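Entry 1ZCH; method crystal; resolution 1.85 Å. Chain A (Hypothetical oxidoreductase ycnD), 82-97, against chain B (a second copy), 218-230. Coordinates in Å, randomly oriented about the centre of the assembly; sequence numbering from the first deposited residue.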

# COMPACT_ATOMS: atom_id res chain seq x y z
N ASP A 82 0.81 11.96 -2.53
CA ASP A 82 0.44 13.33 -2.89
C ASP A 82 -0.21 14.12 -1.76
O ASP A 82 -1.30 13.78 -1.31
N PHE A 83 0.48 15.15 -1.30
CA PHE A 83 -0.05 16.03 -0.26
C PHE A 83 -0.14 17.44 -0.85
O PHE A 83 -0.29 18.43 -0.13
N ASN A 84 -0.06 17.52 -2.18
CA ASN A 84 -0.17 18.81 -2.87
C ASN A 84 -1.64 19.21 -2.91
O ASN A 84 -1.99 20.37 -2.70
N ARG A 85 -2.53 18.25 -3.18
CA ARG A 85 -3.95 18.58 -3.17
C ARG A 85 -4.32 19.01 -1.75
O ARG A 85 -5.18 19.87 -1.56
N ALA A 86 -3.68 18.42 -0.75
CA ALA A 86 -3.93 18.78 0.64
C ALA A 86 -3.40 20.20 0.86
O ALA A 86 -4.01 21.00 1.57
N LYS A 87 -2.26 20.51 0.25
CA LYS A 87 -1.68 21.84 0.39
C LYS A 87 -2.67 22.87 -0.14
O LYS A 87 -2.90 23.91 0.48
N ILE A 88 -3.24 22.59 -1.31
CA ILE A 88 -4.21 23.49 -1.92
C ILE A 88 -5.41 23.67 -1.00
O ILE A 88 -5.88 24.79 -0.78
N ALA A 89 -5.90 22.56 -0.46
CA ALA A 89 -7.04 22.59 0.45
C ALA A 89 -6.79 23.44 1.69
O ALA A 89 -7.61 24.27 2.07
N LEU A 90 -5.65 23.22 2.34
CA LEU A 90 -5.35 23.97 3.56
C LEU A 90 -4.90 25.41 3.34
O LEU A 90 -5.51 26.34 3.87
N GLU A 91 -3.84 25.58 2.57
CA GLU A 91 -3.29 26.90 2.32
C GLU A 91 -4.09 27.81 1.41
O GLU A 91 -4.34 28.97 1.74
N ASP A 92 -4.50 27.29 0.25
CA ASP A 92 -5.22 28.10 -0.71
C ASP A 92 -6.72 28.26 -0.48
O ASP A 92 -7.27 29.34 -0.71
N LEU A 93 -7.39 27.22 -0.02
CA LEU A 93 -8.83 27.31 0.18
C LEU A 93 -9.28 27.67 1.59
O LEU A 93 -10.42 28.09 1.79
N HIS A 94 -8.39 27.54 2.57
CA HIS A 94 -8.77 27.85 3.95
C HIS A 94 -7.74 28.63 4.75
O HIS A 94 -7.91 28.84 5.96
N ASP A 95 -6.69 29.08 4.08
CA ASP A 95 -5.63 29.87 4.71
C ASP A 95 -5.14 29.28 6.02
O ASP A 95 -5.06 29.97 7.04
N PHE A 96 -4.82 27.99 5.98
CA PHE A 96 -4.31 27.25 7.13
C PHE A 96 -2.91 26.77 6.77
O PHE A 96 -2.61 26.58 5.59
N LYS A 97 -2.05 26.58 7.76
CA LYS A 97 -0.72 26.08 7.47
C LYS A 97 -0.78 24.55 7.60
O LYS A 97 -1.34 24.03 8.56
N ARG B 218 -20.19 19.66 5.96
CA ARG B 218 -18.78 19.95 5.72
C ARG B 218 -18.34 19.38 4.37
O ARG B 218 -18.74 18.27 4.00
N ASN B 219 -17.53 20.13 3.62
CA ASN B 219 -17.06 19.61 2.34
C ASN B 219 -15.73 18.89 2.52
O ASN B 219 -15.32 18.61 3.65
N TRP B 220 -15.06 18.57 1.42
CA TRP B 220 -13.80 17.84 1.49
C TRP B 220 -12.62 18.66 2.02
O TRP B 220 -11.99 18.28 3.00
N SER B 221 -12.32 19.79 1.38
CA SER B 221 -11.20 20.61 1.83
C SER B 221 -11.35 21.01 3.30
O SER B 221 -10.35 21.10 4.03
N GLN B 222 -12.58 21.27 3.75
CA GLN B 222 -12.80 21.64 5.14
C GLN B 222 -12.44 20.47 6.04
O GLN B 222 -11.85 20.66 7.11
N SER B 223 -12.77 19.26 5.62
CA SER B 223 -12.46 18.07 6.41
C SER B 223 -10.95 17.87 6.47
O SER B 223 -10.38 17.69 7.55
N ILE B 224 -10.31 17.89 5.31
CA ILE B 224 -8.86 17.70 5.22
C ILE B 224 -8.12 18.74 6.05
O ILE B 224 -7.14 18.43 6.73
N ALA B 225 -8.59 19.99 5.99
CA ALA B 225 -7.96 21.07 6.73
C ALA B 225 -8.15 20.90 8.24
O ALA B 225 -7.29 21.30 9.02
N SER B 226 -9.26 20.29 8.65
CA SER B 226 -9.51 20.09 10.07
C SER B 226 -8.59 19.04 10.68
O SER B 226 -8.43 18.96 11.89
N TYR B 227 -7.97 18.22 9.82
CA TYR B 227 -7.06 17.19 10.30
C TYR B 227 -5.59 17.54 10.17
O TYR B 227 -4.81 17.38 11.11
N TYR B 228 -5.21 18.04 9.00
CA TYR B 228 -3.81 18.33 8.72
C TYR B 228 -3.22 19.66 9.19
O TYR B 228 -2.06 19.94 8.90
N GLU B 229 -3.99 20.46 9.92
CA GLU B 229 -3.50 21.73 10.42
C GLU B 229 -2.52 21.51 11.58
O GLU B 229 -1.87 22.45 12.04
N ARG B 230 -2.42 20.27 12.03
CA ARG B 230 -1.51 19.89 13.12
C ARG B 230 -0.90 18.52 12.83
O ARG B 230 -1.52 17.70 12.15

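The helix that begins at A:Asn84 and the one that begins at B:Trp220 cross almost at right angles, their N-to-C directions 95° apart and their axes 8.5 Å apart at closest approach. Each of the two closest backbone approaches includes a small residue: the CA atoms of A:Ala89 and B:Ser221 are 4.8 Å apart, and those of A:Leu90 and B:Ala225 are 5.0 Å apart. Together the stretches bury 653 Å², both sides summed.

Apolar packing is centred on A:Leu90. Its CA-to-CB bond points sideways, but chi1 m (-84°) and chi2 p (69°) bring the end of the side chain nearer to the partner helix. CD1 of A:Leu90 lies 3.5 Å from CA of B:Ala225 and 3.8 Å from CG2 of B:Ile224, while its CD2 is 3.7 Å from CB of B:Tyr228. B:Ala225 points toward the chain A stretch, and its CB lies 3.9 Å from CG of A:Leu90. A:Ala89 also points toward its partner, with CB 3.7 Å from CB of B:Ser221. One turn earlier, CB of A:Ala86 is 4.2 Å from CG2 of B:Ile224, whose chi1 and chi2 are both m.

Aromatic rings extend this apolar surface. B:Tyr228 (chi1 m, -62°) points toward the chain A stretch and offers its ring edge to A:Ala86, with CD2 of B:Tyr228 4.1 Å from CB of A:Ala86. The ring of A:Phe83 (chi1 m, -87°) approaches the same tyrosine obliquely: CE1 of A:Phe83 and CE2 of B:Tyr228 are 3.7 Å apart, the centroids 5.6 Å apart and the planes inclined at 51°. B:Trp220 leaves its backbone sideways, yet chi1 t (-174°) and chi2 of 74° carry the indole inward. Its edge meets A:Arg85, with CH2 of B:Trp220 4.3 Å from CB of A:Arg85. At the far end of the contact, A:Phe96, with chi1 between wells at -97°, turns its ring edge to B:Glu229; CD2 of A:Phe96 is 3.5 Å from CB of B:Glu229.

The polar contribution is a single hydrogen bond across the stretches. A:His94 (chi1 m, -61°) points toward the chain B stretch and donates from NE2 to OG of B:Ser221 (chi1 p, 63°) over 2.7 Å. The N-H...acceptor angle of 163° and the position of OG near the imidazole plane both fit a well-directed bond. Beside it, CE1 of A:His94 is 3.4 Å from CG of B:Gln222, although the CA-to-CB bond of that glutamine points away.

The start of the chain B helix is braced by reciprocal bonds within the chain: N of B:Gln222 donates to OD1 of B:Asn219 at 2.8 Å, a capping bond, and N of B:Asn219 donates to OE1 of B:Gln222 at 2.9 Å. In chain A, NZ of A:Lys87 forms a 2.7 Å salt bridge with OE1 of A:Glu91; A:Lys87 points away from the chain B stretch, and neither residue contacts that stretch.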

# COMPACT_ATOMS: atom_id res chain seq x y z
CB ASP A 82 -0.51 13.29 -4.10
CG ASP A 82 -0.78 14.68 -4.69
OD1 ASP A 82 -0.99 15.64 -3.92
OD2 ASP A 82 -0.81 14.80 -5.93
CB PHE A 83 0.84 16.01 0.99
CG PHE A 83 0.50 14.90 1.95
CD1 PHE A 83 -0.42 15.10 2.97
CD2 PHE A 83 1.06 13.63 1.79
CE1 PHE A 83 -0.78 14.05 3.84
CE2 PHE A 83 0.71 12.58 2.65
CZ PHE A 83 -0.21 12.79 3.67
CB ASN A 84 0.38 18.72 -4.30
CG ASN A 84 0.19 20.02 -5.08
OD1 ASN A 84 0.53 21.10 -4.59
ND2 ASN A 84 -0.36 19.91 -6.28
CB ARG A 85 -4.79 17.38 -3.62
CG ARG A 85 -4.77 17.14 -5.13
CD ARG A 85 -5.78 16.05 -5.53
NE ARG A 85 -5.39 14.76 -4.97
CZ ARG A 85 -4.63 13.87 -5.61
NH1 ARG A 85 -4.20 14.12 -6.84
NH2 ARG A 85 -4.28 12.75 -5.00
CB ALA A 86 -3.23 17.81 1.59
CB LYS A 87 -0.37 21.96 -0.39
CG LYS A 87 0.29 23.32 -0.26
CD LYS A 87 1.32 23.54 -1.35
CE LYS A 87 0.89 24.65 -2.30
NZ LYS A 87 0.83 25.97 -1.62
CB ILE A 88 -4.70 22.94 -3.27
CG1 ILE A 88 -3.55 22.94 -4.28
CG2 ILE A 88 -5.90 23.76 -3.78
CD1 ILE A 88 -3.86 22.23 -5.59
CB ALA A 89 -7.42 21.17 0.86
CB LEU A 90 -4.27 23.25 4.38
CG LEU A 90 -4.76 22.13 5.31
CD1 LEU A 90 -5.26 20.94 4.50
CD2 LEU A 90 -3.62 21.72 6.23
CB GLU A 91 -1.87 26.77 1.76
CG GLU A 91 -0.92 26.01 2.66
CD GLU A 91 0.50 26.01 2.13
OE1 GLU A 91 0.74 26.59 1.05
OE2 GLU A 91 1.38 25.43 2.79
CB ASP A 92 -4.97 27.57 -2.12
CG ASP A 92 -3.49 27.43 -2.43
OD1 ASP A 92 -2.68 28.14 -1.80
OD2 ASP A 92 -3.13 26.61 -3.30
CB LEU A 93 -9.50 25.99 -0.24
CG LEU A 93 -9.24 25.52 -1.68
CD1 LEU A 93 -10.11 24.30 -1.98
CD2 LEU A 93 -9.55 26.65 -2.66
CB HIS A 94 -9.13 26.55 4.67
CG HIS A 94 -10.29 25.83 4.04
ND1 HIS A 94 -11.58 26.31 4.12
CD2 HIS A 94 -10.34 24.73 3.26
CE1 HIS A 94 -12.38 25.53 3.41
NE2 HIS A 94 -11.65 24.57 2.88
CB ASP A 95 -6.11 31.31 4.92
CG ASP A 95 -4.99 32.24 5.34
OD1 ASP A 95 -3.83 32.00 4.93
OD2 ASP A 95 -5.27 33.23 6.05
CB PHE A 96 -5.19 26.02 7.39
CG PHE A 96 -6.24 26.22 8.45
CD1 PHE A 96 -7.02 27.37 8.49
CD2 PHE A 96 -6.47 25.23 9.40
CE1 PHE A 96 -8.00 27.53 9.46
CE2 PHE A 96 -7.45 25.38 10.37
CZ PHE A 96 -8.22 26.54 10.40
CB LYS A 97 0.32 26.64 8.45
CG LYS A 97 1.74 26.18 8.14
CD LYS A 97 2.77 26.87 9.02
CE LYS A 97 4.18 26.46 8.64
NZ LYS A 97 4.40 24.99 8.76
CB ARG B 218 -17.94 19.35 6.84
CG ARG B 218 -16.45 19.60 6.72
CD ARG B 218 -15.67 18.95 7.86
NE ARG B 218 -15.97 19.54 9.17
CZ ARG B 218 -16.77 18.99 10.08
NH1 ARG B 218 -17.37 17.83 9.83
NH2 ARG B 218 -16.99 19.60 11.23
CB ASN B 219 -16.93 20.73 1.29
CG ASN B 219 -15.97 21.82 1.71
OD1 ASN B 219 -14.96 21.57 2.36
ND2 ASN B 219 -16.27 23.06 1.32
CB TRP B 220 -13.44 17.28 0.10
CG TRP B 220 -12.24 16.39 0.10
CD1 TRP B 220 -12.16 15.11 0.57
CD2 TRP B 220 -10.95 16.70 -0.45
NE1 TRP B 220 -10.90 14.60 0.35
CE2 TRP B 220 -10.14 15.55 -0.27
CE3 TRP B 220 -10.40 17.83 -1.06
CZ2 TRP B 220 -8.81 15.51 -0.70
CZ3 TRP B 220 -9.07 17.79 -1.48
CH2 TRP B 220 -8.29 16.63 -1.30
CB SER B 221 -11.04 21.85 0.95
OG SER B 221 -12.18 22.69 1.02
CB GLN B 222 -14.26 22.04 5.37
CG GLN B 222 -14.66 23.35 4.68
CD GLN B 222 -16.15 23.64 4.79
OE1 GLN B 222 -16.97 22.73 4.79
NE2 GLN B 222 -16.50 24.92 4.84
CB SER B 223 -13.12 16.83 5.81
OG SER B 223 -12.75 15.66 6.54
CB ILE B 224 -8.38 17.78 3.76
CG1 ILE B 224 -9.06 16.69 2.92
CG2 ILE B 224 -6.86 17.61 3.69
CD1 ILE B 224 -8.83 15.28 3.44
CB ALA B 225 -8.53 22.42 6.28
CB SER B 226 -10.97 19.69 10.32
OG SER B 226 -11.23 18.35 9.92
CB TYR B 227 -7.28 15.87 9.55
CG TYR B 227 -8.46 15.06 10.00
CD1 TYR B 227 -9.72 15.22 9.40
CD2 TYR B 227 -8.33 14.11 11.01
CE1 TYR B 227 -10.81 14.47 9.81
CE2 TYR B 227 -9.42 13.34 11.43
CZ TYR B 227 -10.66 13.53 10.83
OH TYR B 227 -11.74 12.79 11.24
CB TYR B 228 -3.55 18.13 7.22
CG TYR B 228 -3.78 16.71 6.75
CD1 TYR B 228 -3.74 15.64 7.65
CD2 TYR B 228 -4.00 16.42 5.40
CE1 TYR B 228 -3.90 14.32 7.22
CE2 TYR B 228 -4.16 15.10 4.96
CZ TYR B 228 -4.11 14.06 5.87
OH TYR B 228 -4.25 12.76 5.45
CB GLU B 229 -4.67 22.62 10.86
CG GLU B 229 -5.65 21.94 11.79
CD GLU B 229 -5.37 22.23 13.25
OE1 GLU B 229 -6.03 21.61 14.11
OE2 GLU B 229 -4.50 23.08 13.53
CB ARG B 230 -2.26 19.81 14.45
CG ARG B 230 -2.80 21.13 14.96
CD ARG B 230 -3.73 20.93 16.15
NE ARG B 230 -4.37 22.18 16.55
CZ ARG B 230 -3.74 23.21 17.10
NH1 ARG B 230 -2.43 23.14 17.32
NH2 ARG B 230 -4.41 24.31 17.41